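Local structure of cruciferin (Brassica napus, 3KGL) at the interface of chains A and B. The protein serves as a seed storage protein of rapeseed, an 11S globulin of the cupin superfamily that lays down a nutrient reserve. Residues are numbered along the deposited sequence; one frame, centred on the assembly and turned at random. Chains: chain A/B, Cruciferin.

The interface of chains A and B. Residues chain A 218-219, 221-224; chain B 338, 358, 360, 364-366, 385-387, 411.
In this contact of the procruciferin trimer, precursor of a hexameric 11S globulin, the 3-10 turn 219-222 of chain A and the two residues after it lie against the C-terminal cupin domain of chain B. A:Phe223, with CG anti to its carbonyl carbon (chi1 -65°), carries most of the apolar contact. B:Val360 CG2 sits over the centre of one ring face, 3.4 Å above the plane, while B:Val387 CG1 meets the ring atom CE1 at 3.8 Å and B:Ser385 CB approaches its tip, CZ. B:Gln358 crosses the ring obliquely, its amide plane turned 53° from it. Beyond the ring, the extended B:Gln358 chain brings OE1 to the backbone N of A:Thr224 at 3.1 Å; this N-H lies in the carbonyl plane, on a lone pair. A:Thr224 OG1 and B:Gln358 NE2 add a weak hydrogen bond. On the other flank B:Arg366, with CG anti to its backbone N (chi1 -177°) and the chain bent at chi3, donates NE to A:Gly222 O at 2.7 Å. That oxygen lies at the edge of the guanidinium, whereas NE stands above the carbonyl plane. At the turn's start, A:Ile219 CG2, anti to its backbone N, touches B:Leu411 CD1 at 3.8 Å and also faces B:Ser385 OG. Behind this shell A:Asn218 OD1 accepts the backbone N-H of A:Asn221 at 2.7 Å, nearly along the C=O axis, capping the turn that presents A:Gly222 and A:Phe223.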
loop_
_atom_site.group_PDB
_atom_site.type_symbol
_atom_site.label_atom_id
_atom_site.label_comp_id
_atom_site.label_asym_id
_atom_site.label_seq_id
_atom_site.Cartn_x
_atom_site.Cartn_y
_atom_site.Cartn_z
ATOM N N ASN A 218 -6.153 29.498 -6.978
ATOM C CA ASN A 218 -4.792 28.991 -6.864
ATOM C C ASN A 218 -4.338 28.956 -5.420
ATOM O O ASN A 218 -5.013 29.472 -4.524
ATOM C CB ASN A 218 -3.807 29.821 -7.697
ATOM C CG ASN A 218 -3.698 31.259 -7.220
ATOM O OD1 ASN A 218 -3.581 31.519 -6.021
ATOM N ND2 ASN A 218 -3.737 32.205 -8.162
ATOM N N ILE A 219 -3.184 28.344 -5.202
ATOM C CA ILE A 219 -2.652 28.186 -3.857
ATOM C C ILE A 219 -2.407 29.530 -3.190
ATOM O O ILE A 219 -2.792 29.730 -2.035
ATOM C CB ILE A 219 -1.358 27.393 -3.876
ATOM C CG1 ILE A 219 -1.652 25.932 -4.174
ATOM C CG2 ILE A 219 -0.647 27.515 -2.560
ATOM C CD1 ILE A 219 -0.403 25.151 -4.440
ATOM N N ASN A 221 -3.893 32.330 -3.482
ATOM C CA ASN A 221 -5.115 32.965 -3.001
ATOM C C ASN A 221 -5.434 32.694 -1.528
ATOM O O ASN A 221 -6.182 33.432 -0.891
ATOM C CB ASN A 221 -6.304 32.534 -3.857
ATOM C CG ASN A 221 -7.611 33.156 -3.392
ATOM O OD1 ASN A 221 -8.443 32.486 -2.766
ATOM N ND2 ASN A 221 -7.795 34.447 -3.684
ATOM N N GLY A 222 -4.867 31.630 -0.984
ATOM C CA GLY A 222 -5.255 31.175 0.338
ATOM C C GLY A 222 -4.475 31.842 1.445
ATOM O O GLY A 222 -4.800 31.703 2.621
ATOM N N PHE A 223 -3.425 32.559 1.072
ATOM C CA PHE A 223 -2.628 33.270 2.050
ATOM C C PHE A 223 -3.034 34.727 2.016
ATOM O O PHE A 223 -3.402 35.257 0.974
ATOM C CB PHE A 223 -1.142 33.156 1.724
ATOM C CG PHE A 223 -0.592 31.761 1.817
ATOM C CD1 PHE A 223 -0.345 31.178 3.043
ATOM C CD2 PHE A 223 -0.277 31.055 0.676
ATOM C CE1 PHE A 223 0.188 29.912 3.126
ATOM C CE2 PHE A 223 0.248 29.783 0.759
ATOM C CZ PHE A 223 0.481 29.214 1.987
ATOM N N THR A 224 -2.964 35.388 3.157
ATOM C CA THR A 224 -3.209 36.816 3.173
ATOM C C THR A 224 -2.164 37.509 2.319
ATOM O O THR A 224 -1.007 37.104 2.284
ATOM C CB THR A 224 -3.181 37.377 4.595
ATOM O OG1 THR A 224 -1.921 37.076 5.210
ATOM C CG2 THR A 224 -4.301 36.757 5.411
ATOM N N PRO B 338 6.775 29.494 2.757
ATOM C CA PRO B 338 5.594 28.709 2.393
ATOM C C PRO B 338 6.003 27.490 1.620
ATOM O O PRO B 338 6.737 27.574 0.637
ATOM C CB PRO B 338 4.821 29.654 1.474
ATOM C CG PRO B 338 5.246 31.002 1.892
ATOM C CD PRO B 338 6.695 30.863 2.221
ATOM N N GLN B 358 -0.382 29.826 8.593
ATOM C CA GLN B 358 -1.486 29.755 7.653
ATOM C C GLN B 358 -1.383 28.479 6.809
ATOM O O GLN B 358 -0.292 28.058 6.429
ATOM C CB GLN B 358 -1.475 30.968 6.750
ATOM C CG GLN B 358 -1.804 32.251 7.443
ATOM C CD GLN B 358 -1.627 33.445 6.529
ATOM O OE1 GLN B 358 -2.116 33.460 5.397
ATOM N NE2 GLN B 358 -0.912 34.451 7.010
ATOM N N VAL B 360 -3.095 26.322 3.367
ATOM C CA VAL B 360 -3.882 26.467 2.166
ATOM C C VAL B 360 -4.085 25.107 1.540
ATOM O O VAL B 360 -3.133 24.346 1.391
ATOM C CB VAL B 360 -3.185 27.414 1.187
ATOM C CG1 VAL B 360 -3.930 27.459 -0.126
ATOM C CG2 VAL B 360 -3.080 28.813 1.811
ATOM N N GLY B 364 -7.467 26.124 -2.873
ATOM C CA GLY B 364 -6.940 27.464 -2.674
ATOM C C GLY B 364 -7.581 28.169 -1.488
ATOM O O GLY B 364 -7.412 29.371 -1.297
ATOM N N ASP B 365 -8.324 27.419 -0.686
ATOM C CA ASP B 365 -8.972 27.972 0.493
ATOM C C ASP B 365 -7.976 27.985 1.633
ATOM O O ASP B 365 -7.065 27.161 1.673
ATOM C CB ASP B 365 -10.168 27.101 0.891
ATOM C CG ASP B 365 -11.335 27.197 -0.094
ATOM O OD1 ASP B 365 -11.628 28.326 -0.547
ATOM O OD2 ASP B 365 -11.966 26.145 -0.389
ATOM N N ARG B 366 -8.147 28.905 2.573
ATOM C CA ARG B 366 -7.307 28.917 3.769
ATOM C C ARG B 366 -7.930 28.096 4.889
ATOM O O ARG B 366 -8.870 28.532 5.557
ATOM C CB ARG B 366 -7.068 30.341 4.236
ATOM C CG ARG B 366 -6.138 30.472 5.424
ATOM C CD ARG B 366 -6.138 31.908 5.930
ATOM N NE ARG B 366 -5.862 32.877 4.869
ATOM C CZ ARG B 366 -6.311 34.127 4.868
ATOM N NH1 ARG B 366 -7.067 34.565 5.859
ATOM N NH2 ARG B 366 -6.013 34.937 3.867
ATOM N N SER B 385 -0.046 23.611 1.670
ATOM C CA SER B 385 1.054 24.547 1.819
ATOM C C SER B 385 0.960 25.268 3.150
ATOM O O SER B 385 -0.098 25.768 3.505
ATOM C CB SER B 385 1.005 25.578 0.700
ATOM O OG SER B 385 0.415 25.015 -0.462
ATOM N N VAL B 386 2.069 25.329 3.886
ATOM C CA VAL B 386 2.081 26.043 5.154
ATOM C C VAL B 386 3.060 27.201 5.135
ATOM O O VAL B 386 3.997 27.219 4.345
ATOM C CB VAL B 386 2.422 25.129 6.323
ATOM C CG1 VAL B 386 2.156 25.851 7.638
ATOM C CG2 VAL B 386 1.607 23.862 6.255
ATOM N N VAL B 387 2.805 28.181 5.993
ATOM C CA VAL B 387 3.727 29.279 6.229
ATOM C C VAL B 387 3.659 29.583 7.713
ATOM O O VAL B 387 2.577 29.683 8.280
ATOM C CB VAL B 387 3.401 30.536 5.393
ATOM C CG1 VAL B 387 2.236 31.301 5.991
ATOM C CG2 VAL B 387 4.603 31.434 5.309
ATOM N N LEU B 411 7.328 27.636 -2.079
ATOM C CA LEU B 411 6.669 28.485 -3.075
ATOM C C LEU B 411 7.413 29.814 -3.272
ATOM O O LEU B 411 7.226 30.505 -4.278
ATOM C CB LEU B 411 5.224 28.764 -2.667
ATOM C CG LEU B 411 4.290 27.559 -2.664
ATOM C CD1 LEU B 411 3.048 27.853 -1.830
ATOM C CD2 LEU B 411 3.926 27.179 -4.084
#